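Local coordinates for protein chlamydomonas reinhardtii THB1 (Chlamydomonas reinhardtii, PDB 6CII) that binds heme in a truncated globin fold, holds cyanide on the distal side of the iron here, and probably binds oxygen, at residues V26-L37 with H89-T100. Residues are numbered along the deposited sequence; the frame is centred on the assembly and turned at random.
Sequences VFYERIVADPQL and HFDLVAAHLDST. With HEM (protoporphyrin IX containing Fe), chain B; CYN (cyanide ion), chain C.
H96 links the two segments through both ring nitrogens. Its ND1 accepts from R30 NE at 2.9 Å in a nearly straight bond (170°) close to both the imidazole and the guanidinium plane, although the two are turned 69° apart; R30 NH2 adds a weak second bond. A bend at chi3 (59°) folds the arginine back so that NE faces the ring, while S99 CB packs over one guanidinium face. On the other side of the imidazole, NE2 donates to the anti lone pair of D34 OD2 at 2.8 Å. The carboxylate is itself steadied by an Asx turn, its OD1 accepting from the backbone N of Q36. A leucine in place of H96 would probably leave R30 NE and D34 OD2 without their shared partner, the guanidinium being the freer of the two to turn. These bonds tie helix 16-33 and the turn after it to helix 87-103 of the 2-on-2 globin sandwich; the axes of 26-33 and 89-100 approach to 9.2 Å. Apolar packing continues toward the heme. F27 is a knob among V93, H96, L97 and T100, its CZ 3.5 Å from V93 CG1 and the ring edge turned to V93 O. L37 CD1 lies 3.6 Å from H96 CD2, and L37 CD2 meets the HEM vinyl carbon CBC. One water bridges Q36 O and H89 NE2. Y28 OH donates to the cyanide nitrogen at 2.6 Å, with Q49 and Q53 also bonded to that hydroxyl.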
ATOM      1  N   VAL A  26      -1.303   7.673   7.444  1.00  9.52           N
ATOM      2  CA  VAL A  26      -2.464   8.442   6.971  1.00  9.41           C
ATOM      3  C   VAL A  26      -3.410   7.542   6.189  1.00  7.67           C
ATOM      4  O   VAL A  26      -4.631   7.584   6.355  1.00  9.41           O
ATOM      5  CB  VAL A  26      -2.012   9.632   6.097  1.00  7.53           C
ATOM      6  CG1 VAL A  26      -3.254  10.288   5.420  1.00  9.91           C
ATOM      7  CG2 VAL A  26      -1.238  10.650   6.921  1.00  9.27           C
ATOM      8  N   PHE A  27      -2.835   6.744   5.291  1.00  6.87           N
ATOM      9  CA  PHE A  27      -3.559   5.765   4.490  1.00  9.09           C
ATOM     10  C   PHE A  27      -4.478   4.903   5.348  1.00  7.43           C
ATOM     11  O   PHE A  27      -5.677   4.798   5.071  1.00  9.09           O
ATOM     12  CB  PHE A  27      -2.474   4.972   3.757  1.00  9.54           C
ATOM     13  CG  PHE A  27      -2.908   3.749   3.031  1.00 10.57           C
ATOM     14  CD1 PHE A  27      -3.556   3.827   1.803  1.00 13.13           C
ATOM     15  CD2 PHE A  27      -2.501   2.511   3.501  1.00 10.01           C
ATOM     16  CE1 PHE A  27      -3.847   2.696   1.080  1.00 10.16           C
ATOM     17  CE2 PHE A  27      -2.804   1.350   2.804  1.00 13.63           C
ATOM     18  CZ  PHE A  27      -3.475   1.435   1.573  1.00 14.74           C
ATOM     19  N   TYR A  28      -3.963   4.373   6.472  1.00  8.63           N
ATOM     20  CA  TYR A  28      -4.824   3.536   7.286  1.00  8.06           C
ATOM     21  C   TYR A  28      -5.789   4.341   8.153  1.00  9.24           C
ATOM     22  O   TYR A  28      -6.820   3.801   8.546  1.00  9.50           O
ATOM     23  CB  TYR A  28      -3.997   2.578   8.157  1.00  5.87           C
ATOM     24  CG  TYR A  28      -3.570   1.372   7.327  1.00  7.72           C
ATOM     25  CD1 TYR A  28      -4.523   0.578   6.686  1.00 11.14           C
ATOM     26  CD2 TYR A  28      -2.249   1.066   7.164  1.00  8.44           C
ATOM     27  CE1 TYR A  28      -4.149  -0.494   5.904  1.00  9.84           C
ATOM     28  CE2 TYR A  28      -1.862  -0.021   6.396  1.00 10.80           C
ATOM     29  CZ  TYR A  28      -2.814  -0.781   5.776  1.00 12.13           C
ATOM     30  OH  TYR A  28      -2.385  -1.807   5.007  1.00 10.30           O
ATOM     31  N   GLU A  29      -5.476   5.597   8.509  1.00  8.85           N
ATOM     32  CA  GLU A  29      -6.505   6.407   9.167  1.00  9.06           C
ATOM     33  C   GLU A  29      -7.691   6.656   8.240  1.00 10.93           C
ATOM     34  O   GLU A  29      -8.847   6.614   8.686  1.00  9.61           O
ATOM     35  CB  GLU A  29      -5.925   7.733   9.686  1.00  9.83           C
ATOM     36  CG  GLU A  29      -4.917   7.531  10.850  1.00 11.23           C
ATOM     37  CD  GLU A  29      -5.491   6.846  12.120  1.00 15.52           C
ATOM     38  OE1 GLU A  29      -6.704   6.643  12.230  1.00 17.62           O
ATOM     39  OE2 GLU A  29      -4.705   6.486  13.016  1.00 24.38           O
ATOM     40  N   ARG A  30      -7.430   6.894   6.944  1.00  7.57           N
ATOM     41  CA  ARG A  30      -8.521   7.033   5.975  1.00  7.57           C
ATOM     42  C   ARG A  30      -9.254   5.713   5.784  1.00  8.39           C
ATOM     43  O   ARG A  30     -10.474   5.690   5.633  1.00 11.20           O
ATOM     44  CB  ARG A  30      -7.981   7.509   4.617  1.00 10.04           C
ATOM     45  CG  ARG A  30      -7.268   8.839   4.653  1.00 10.35           C
ATOM     46  CD  ARG A  30      -6.618   9.141   3.301  1.00 11.95           C
ATOM     47  NE  ARG A  30      -7.591   9.171   2.204  1.00 12.20           N
ATOM     48  CZ  ARG A  30      -7.985  10.256   1.550  1.00 16.71           C
ATOM     49  NH1 ARG A  30      -7.500  11.453   1.858  1.00 13.82           N
ATOM     50  NH2 ARG A  30      -8.872  10.140   0.564  1.00 11.78           N
ATOM     51  N   ILE A  31      -8.521   4.599   5.735  1.00  8.51           N
ATOM     52  CA  ILE A  31      -9.197   3.341   5.429  1.00  5.65           C
ATOM     53  C   ILE A  31     -10.141   2.950   6.559  1.00  9.04           C
ATOM     54  O   ILE A  31     -11.271   2.492   6.320  1.00 10.00           O
ATOM     55  CB  ILE A  31      -8.153   2.253   5.125  1.00 11.48           C
ATOM     56  CG1 ILE A  31      -7.645   2.468   3.693  1.00 14.39           C
ATOM     57  CG2 ILE A  31      -8.757   0.873   5.307  1.00 11.76           C
ATOM     58  CD1 ILE A  31      -6.403   1.650   3.295  1.00 15.94           C
ATOM     59  N   VAL A  32      -9.729   3.151   7.811  1.00 12.52           N
ATOM     60  CA  VAL A  32     -10.601   2.711   8.891  1.00  9.98           C
ATOM     61  C   VAL A  32     -11.772   3.653   9.070  1.00 11.97           C
ATOM     62  O   VAL A  32     -12.733   3.285   9.744  1.00 12.92           O
ATOM     63  CB  VAL A  32      -9.837   2.530  10.217  1.00 13.25           C
ATOM     64  CG1 VAL A  32      -8.713   1.537  10.045  1.00 13.43           C
ATOM     65  CG2 VAL A  32      -9.344   3.856  10.748  1.00 16.08           C
ATOM     66  N   ALA A  33     -11.716   4.847   8.473  1.00 10.74           N
ATOM     67  CA  ALA A  33     -12.839   5.773   8.482  1.00  9.92           C
ATOM     68  C   ALA A  33     -13.761   5.568   7.287  1.00 11.68           C
ATOM     69  O   ALA A  33     -14.816   6.201   7.229  1.00 12.58           O
ATOM     70  CB  ALA A  33     -12.349   7.234   8.496  1.00 10.85           C
ATOM     71  N   ASP A  34     -13.389   4.699   6.349  1.00  8.99           N
ATOM     72  CA  ASP A  34     -14.125   4.527   5.104  1.00  9.87           C
ATOM     73  C   ASP A  34     -15.108   3.378   5.293  1.00 10.24           C
ATOM     74  O   ASP A  34     -14.678   2.226   5.408  1.00 10.81           O
ATOM     75  CB  ASP A  34     -13.158   4.233   3.970  1.00 11.46           C
ATOM     76  CG  ASP A  34     -13.847   4.034   2.631  1.00 15.03           C
ATOM     77  OD1 ASP A  34     -15.065   3.727   2.601  1.00 11.99           O
ATOM     78  OD2 ASP A  34     -13.153   4.200   1.610  1.00 14.04           O
ATOM     79  N   PRO A  35     -16.416   3.625   5.308  1.00 11.04           N
ATOM     80  CA  PRO A  35     -17.356   2.536   5.598  1.00 13.16           C
ATOM     81  C   PRO A  35     -17.280   1.386   4.623  1.00 11.13           C
ATOM     82  O   PRO A  35     -17.741   0.292   4.967  1.00 14.41           O
ATOM     83  CB  PRO A  35     -18.724   3.227   5.517  1.00 14.36           C
ATOM     84  CG  PRO A  35     -18.445   4.650   5.776  1.00 19.51           C
ATOM     85  CD  PRO A  35     -17.101   4.928   5.186  1.00 12.41           C
ATOM     86  N   GLN A  36     -16.736   1.595   3.421  1.00 12.13           N
ATOM     87  CA  GLN A  36     -16.651   0.520   2.440  1.00 11.74           C
ATOM     88  C   GLN A  36     -15.461  -0.392   2.679  1.00 12.16           C
ATOM     89  O   GLN A  36     -15.451  -1.524   2.180  1.00 14.37           O
ATOM     90  CB  GLN A  36     -16.557   1.093   1.028  1.00 15.94           C
ATOM     91  CG  GLN A  36     -17.828   1.753   0.557  1.00 19.43           C
ATOM     92  CD  GLN A  36     -17.684   2.260  -0.855  1.00 29.26           C
ATOM     93  OE1 GLN A  36     -17.758   1.491  -1.816  1.00 40.06           O
ATOM     94  NE2 GLN A  36     -17.432   3.558  -0.992  1.00 33.14           N
ATOM     95  N   LEU A  37     -14.475   0.066   3.436  1.00 10.20           N
ATOM     96  CA  LEU A  37     -13.253  -0.693   3.643  1.00  8.79           C
ATOM     97  C   LEU A  37     -13.015  -1.074   5.082  1.00 12.44           C
ATOM     98  O   LEU A  37     -12.386  -2.105   5.326  1.00 11.58           O
ATOM     99  CB  LEU A  37     -12.042   0.128   3.165  1.00 10.66           C
ATOM    100  CG  LEU A  37     -12.073   0.468   1.684  1.00  9.36           C
ATOM    101  CD1 LEU A  37     -10.882   1.379   1.387  1.00 10.29           C
ATOM    102  CD2 LEU A  37     -11.958  -0.804   0.861  1.00 14.46           C
ATOM    103  N   HIS A  89     -12.775  -2.673  -4.435  1.00  9.17           N
ATOM    104  CA  HIS A  89     -12.051  -2.336  -3.210  1.00 10.19           C
ATOM    105  C   HIS A  89     -10.619  -1.958  -3.522  1.00 10.60           C
ATOM    106  O   HIS A  89     -10.060  -1.036  -2.909  1.00 10.32           O
ATOM    107  CB  HIS A  89     -12.044  -3.500  -2.222  1.00  9.12           C
ATOM    108  CG  HIS A  89     -13.401  -3.889  -1.741  1.00  9.93           C
ATOM    109  ND1 HIS A  89     -13.883  -5.168  -1.867  1.00 11.82           N
ATOM    110  CD2 HIS A  89     -14.373  -3.171  -1.135  1.00 13.16           C
ATOM    111  CE1 HIS A  89     -15.114  -5.219  -1.383  1.00 13.94           C
ATOM    112  NE2 HIS A  89     -15.434  -4.018  -0.928  1.00 12.95           N
ATOM    113  N   PHE A  90      -9.982  -2.696  -4.427  1.00 11.55           N
ATOM    114  CA  PHE A  90      -8.631  -2.339  -4.830  1.00 12.19           C
ATOM    115  C   PHE A  90      -8.572  -0.902  -5.327  1.00 11.89           C
ATOM    116  O   PHE A  90      -7.679  -0.144  -4.935  1.00 11.23           O
ATOM    117  CB  PHE A  90      -8.124  -3.315  -5.889  1.00 11.97           C
ATOM    118  CG  PHE A  90      -6.699  -3.076  -6.294  1.00 10.02           C
ATOM    119  CD1 PHE A  90      -6.388  -2.113  -7.248  1.00 14.07           C
ATOM    120  CD2 PHE A  90      -5.680  -3.818  -5.738  1.00 11.71           C
ATOM    121  CE1 PHE A  90      -5.074  -1.882  -7.620  1.00 11.94           C
ATOM    122  CE2 PHE A  90      -4.364  -3.611  -6.115  1.00 17.88           C
ATOM    123  CZ  PHE A  90      -4.057  -2.648  -7.049  1.00 15.70           C
ATOM    124  N   ASP A  91      -9.548  -0.482  -6.141  1.00  8.77           N
ATOM    125  CA  ASP A  91      -9.540   0.893  -6.631  1.00 10.98           C
ATOM    126  C   ASP A  91      -9.720   1.883  -5.496  1.00 11.15           C
ATOM    127  O   ASP A  91      -9.066   2.932  -5.477  1.00 12.61           O
ATOM    128  CB  ASP A  91     -10.642   1.117  -7.669  1.00 11.96           C
ATOM    129  CG  ASP A  91     -10.363   0.435  -8.985  1.00 16.88           C
ATOM    130  OD1 ASP A  91      -9.193   0.143  -9.312  1.00 16.37           O
ATOM    131  OD2 ASP A  91     -11.348   0.184  -9.708  1.00 17.09           O
ATOM    132  N   LEU A  92     -10.586   1.563  -4.530  1.00 10.12           N
ATOM    133  CA  LEU A  92     -10.771   2.463  -3.401  1.00 10.72           C
ATOM    134  C   LEU A  92      -9.484   2.598  -2.605  1.00 10.59           C
ATOM    135  O   LEU A  92      -9.147   3.697  -2.119  1.00 11.13           O
ATOM    136  CB  LEU A  92     -11.896   1.956  -2.500  1.00 13.32           C
ATOM    137  CG  LEU A  92     -13.333   1.910  -3.046  1.00 12.73           C
ATOM    138  CD1 LEU A  92     -14.220   1.405  -1.897  1.00 16.20           C
ATOM    139  CD2 LEU A  92     -13.813   3.283  -3.542  1.00 18.12           C
ATOM    140  N   VAL A  93      -8.782   1.475  -2.408  1.00  9.59           N
ATOM    141  CA  VAL A  93      -7.545   1.489  -1.627  1.00 10.84           C
ATOM    142  C   VAL A  93      -6.475   2.287  -2.346  1.00 12.66           C
ATOM    143  O   VAL A  93      -5.776   3.101  -1.740  1.00 11.14           O
ATOM    144  CB  VAL A  93      -7.091   0.049  -1.345  1.00 11.31           C
ATOM    145  CG1 VAL A  93      -5.661   0.066  -0.843  1.00 13.67           C
ATOM    146  CG2 VAL A  93      -7.975  -0.528  -0.287  1.00 11.46           C
ATOM    147  N   ALA A  94      -6.361   2.087  -3.657  1.00 10.02           N
ATOM    148  CA  ALA A  94      -5.386   2.827  -4.445  1.00 14.62           C
ATOM    149  C   ALA A  94      -5.659   4.318  -4.394  1.00 14.31           C
ATOM    150  O   ALA A  94      -4.723   5.123  -4.274  1.00 14.03           O
ATOM    151  CB  ALA A  94      -5.412   2.326  -5.891  1.00 17.58           C
ATOM    152  N   ALA A  95      -6.939   4.705  -4.450  1.00 10.04           N
ATOM    153  CA  ALA A  95      -7.291   6.116  -4.423  1.00 12.48           C
ATOM    154  C   ALA A  95      -6.981   6.741  -3.069  1.00 14.75           C
ATOM    155  O   ALA A  95      -6.563   7.902  -2.998  1.00 13.34           O
ATOM    156  CB  ALA A  95      -8.772   6.284  -4.767  1.00 11.90           C
ATOM    157  N   HIS A  96      -7.160   5.989  -1.981  1.00 11.60           N
ATOM    158  CA  HIS A  96      -6.722   6.503  -0.693  1.00  9.59           C
ATOM    159  C   HIS A  96      -5.229   6.755  -0.682  1.00 12.61           C
ATOM    160  O   HIS A  96      -4.772   7.731  -0.086  1.00 10.92           O
ATOM    161  CB  HIS A  96      -7.071   5.536   0.430  1.00 11.81           C
ATOM    162  CG  HIS A  96      -8.491   5.616   0.862  1.00  9.61           C
ATOM    163  ND1 HIS A  96      -9.048   6.770   1.375  1.00 14.06           N
ATOM    164  CD2 HIS A  96      -9.461   4.675   0.894  1.00  9.32           C
ATOM    165  CE1 HIS A  96     -10.309   6.537   1.692  1.00 14.86           C
ATOM    166  NE2 HIS A  96     -10.583   5.273   1.410  1.00 10.63           N
ATOM    167  N   LEU A  97      -4.448   5.866  -1.284  1.00  9.78           N
ATOM    168  CA  LEU A  97      -3.007   6.086  -1.276  1.00 11.48           C
ATOM    169  C   LEU A  97      -2.642   7.265  -2.164  1.00 11.48           C
ATOM    170  O   LEU A  97      -1.774   8.067  -1.817  1.00 10.80           O
ATOM    171  CB  LEU A  97      -2.261   4.842  -1.727  1.00 11.67           C
ATOM    172  CG  LEU A  97      -0.730   4.966  -1.677  1.00 15.23           C
ATOM    173  CD1 LEU A  97      -0.244   5.301  -0.257  1.00 15.65           C
ATOM    174  CD2 LEU A  97      -0.030   3.697  -2.211  1.00 15.35           C
ATOM    175  N   ASP A  98      -3.287   7.380  -3.315  1.00 11.11           N
ATOM    176  CA  ASP A  98      -2.964   8.497  -4.196  1.00 13.19           C
ATOM    177  C   ASP A  98      -3.273   9.814  -3.505  1.00 10.41           C
ATOM    178  O   ASP A  98      -2.438  10.722  -3.484  1.00  9.48           O
ATOM    179  CB  ASP A  98      -3.733   8.386  -5.506  1.00 10.65           C
ATOM    180  CG  ASP A  98      -3.438   9.563  -6.430  1.00 17.21           C
ATOM    181  OD1 ASP A  98      -2.437   9.515  -7.151  1.00 24.69           O
ATOM    182  OD2 ASP A  98      -4.187  10.551  -6.405  1.00 23.66           O
ATOM    183  N   SER A  99      -4.458   9.914  -2.891  1.00 13.83           N
ATOM    184  CA  SER A  99      -4.839  11.127  -2.162  1.00 11.81           C
ATOM    185  C   SER A  99      -3.899  11.406  -1.000  1.00 11.42           C
ATOM    186  O   SER A  99      -3.594  12.568  -0.703  1.00 10.76           O
ATOM    187  CB  SER A  99      -6.275  10.993  -1.653  1.00 13.33           C
ATOM    188  OG  SER A  99      -7.192  11.068  -2.740  1.00 21.00           O
ATOM    189  N   THR A 100      -3.451  10.349  -0.307  1.00  9.61           N
ATOM    190  CA  THR A 100      -2.486  10.521   0.777  1.00  7.48           C
ATOM    191  C   THR A 100      -1.183  11.109   0.265  1.00  8.84           C
ATOM    192  O   THR A 100      -0.616  12.032   0.872  1.00 11.92           O
ATOM    193  CB  THR A 100      -2.216   9.176   1.443  1.00 14.05           C
ATOM    194  OG1 THR A 100      -3.408   8.710   2.089  1.00 11.51           O
ATOM    195  CG2 THR A 100      -1.055   9.282   2.428  1.00 12.20           C
TER
HETATM  196  CHA HEM B 201      -2.856  -7.676   4.257  1.00 10.16           C
HETATM  197  CHB HEM B 201      -0.744  -5.089   0.681  1.00 10.21           C
HETATM  198  CHC HEM B 201      -5.201  -4.232  -1.253  1.00  9.43           C
HETATM  199  CHD HEM B 201      -7.250  -5.996   2.887  1.00 12.52           C
HETATM  200  C1A HEM B 201      -1.944  -7.070   3.425  1.00 11.67           C
HETATM  201  C2A HEM B 201      -0.515  -7.111   3.622  1.00 11.09           C
HETATM  202  C3A HEM B 201       0.054  -6.397   2.652  1.00 10.73           C
HETATM  203  C4A HEM B 201      -0.963  -5.856   1.801  1.00 11.00           C
HETATM  204  CMA HEM B 201       1.555  -6.124   2.409  1.00 13.11           C
HETATM  205  CAA HEM B 201       0.157  -7.893   4.775  1.00 14.43           C
HETATM  206  CBA HEM B 201       0.330  -9.344   4.302  1.00 18.94           C
HETATM  207  CGA HEM B 201       1.163 -10.106   5.291  1.00 19.92           C
HETATM  208  O1A HEM B 201       2.407 -10.085   5.138  1.00 22.88           O
HETATM  209  O2A HEM B 201       0.583 -10.706   6.231  1.00 27.28           O
HETATM  210  C1B HEM B 201      -1.788  -4.634  -0.109  1.00  9.90           C
HETATM  211  C2B HEM B 201      -1.614  -3.773  -1.244  1.00 15.01           C
HETATM  212  C3B HEM B 201      -2.807  -3.520  -1.785  1.00 12.14           C
HETATM  213  C4B HEM B 201      -3.823  -4.215  -1.012  1.00 10.16           C
HETATM  214  CMB HEM B 201      -0.246  -3.254  -1.733  1.00 15.07           C
HETATM  215  CAB HEM B 201      -2.986  -2.631  -3.029  1.00 15.53           C
HETATM  216  CBB HEM B 201      -4.116  -1.983  -3.288  1.00 20.24           C
HETATM  217  C1C HEM B 201      -6.103  -4.638  -0.284  1.00 10.84           C
HETATM  218  C2C HEM B 201      -7.549  -4.555  -0.382  1.00 11.55           C
HETATM  219  C3C HEM B 201      -8.089  -5.051   0.749  1.00 11.88           C
HETATM  220  C4C HEM B 201      -7.020  -5.441   1.637  1.00  9.25           C
HETATM  221  CMC HEM B 201      -8.268  -4.017  -1.644  1.00 12.57           C
HETATM  222  CAC HEM B 201      -9.581  -5.181   1.166  1.00 11.55           C
HETATM  223  CBC HEM B 201     -10.378  -4.144   0.959  1.00 19.33           C
HETATM  224  C1D HEM B 201      -6.187  -6.546   3.596  1.00  8.92           C
HETATM  225  C2D HEM B 201      -6.350  -7.138   4.890  1.00 11.08           C
HETATM  226  C3D HEM B 201      -5.153  -7.617   5.296  1.00 10.88           C
HETATM  227  C4D HEM B 201      -4.194  -7.350   4.259  1.00  9.01           C
HETATM  228  CMD HEM B 201      -7.688  -7.180   5.664  1.00 14.78           C
HETATM  229  CAD HEM B 201      -4.874  -8.325   6.634  1.00 12.14           C
HETATM  230  CBD HEM B 201      -5.373  -9.769   6.556  1.00 18.74           C
HETATM  231  CGD HEM B 201      -5.127 -10.458   7.882  1.00 27.45           C
HETATM  232  O1D HEM B 201      -6.080 -11.075   8.420  1.00 33.45           O
HETATM  233  O2D HEM B 201      -3.978 -10.394   8.391  1.00 24.25           O
HETATM  234  NA  HEM B 201      -2.165  -6.298   2.296  1.00  9.51           N
HETATM  235  NB  HEM B 201      -3.162  -4.878   0.017  1.00 13.54           N
HETATM  236  NC  HEM B 201      -5.814  -5.223   0.958  1.00  9.03           N
HETATM  237  ND  HEM B 201      -4.845  -6.684   3.233  1.00  8.71           N
HETATM  238 FE   HEM B 201      -3.975  -5.789   1.646  1.00 11.65          FE
HETATM  239  C   CYN C 202      -4.022  -3.973   2.550  1.00  9.72           C
HETATM  240  N   CYN C 202      -3.844  -3.084   3.242  1.00 15.40           N
HETATM  241  O   HOH W   1     -17.421  -2.652   0.443  1.00 26.31           O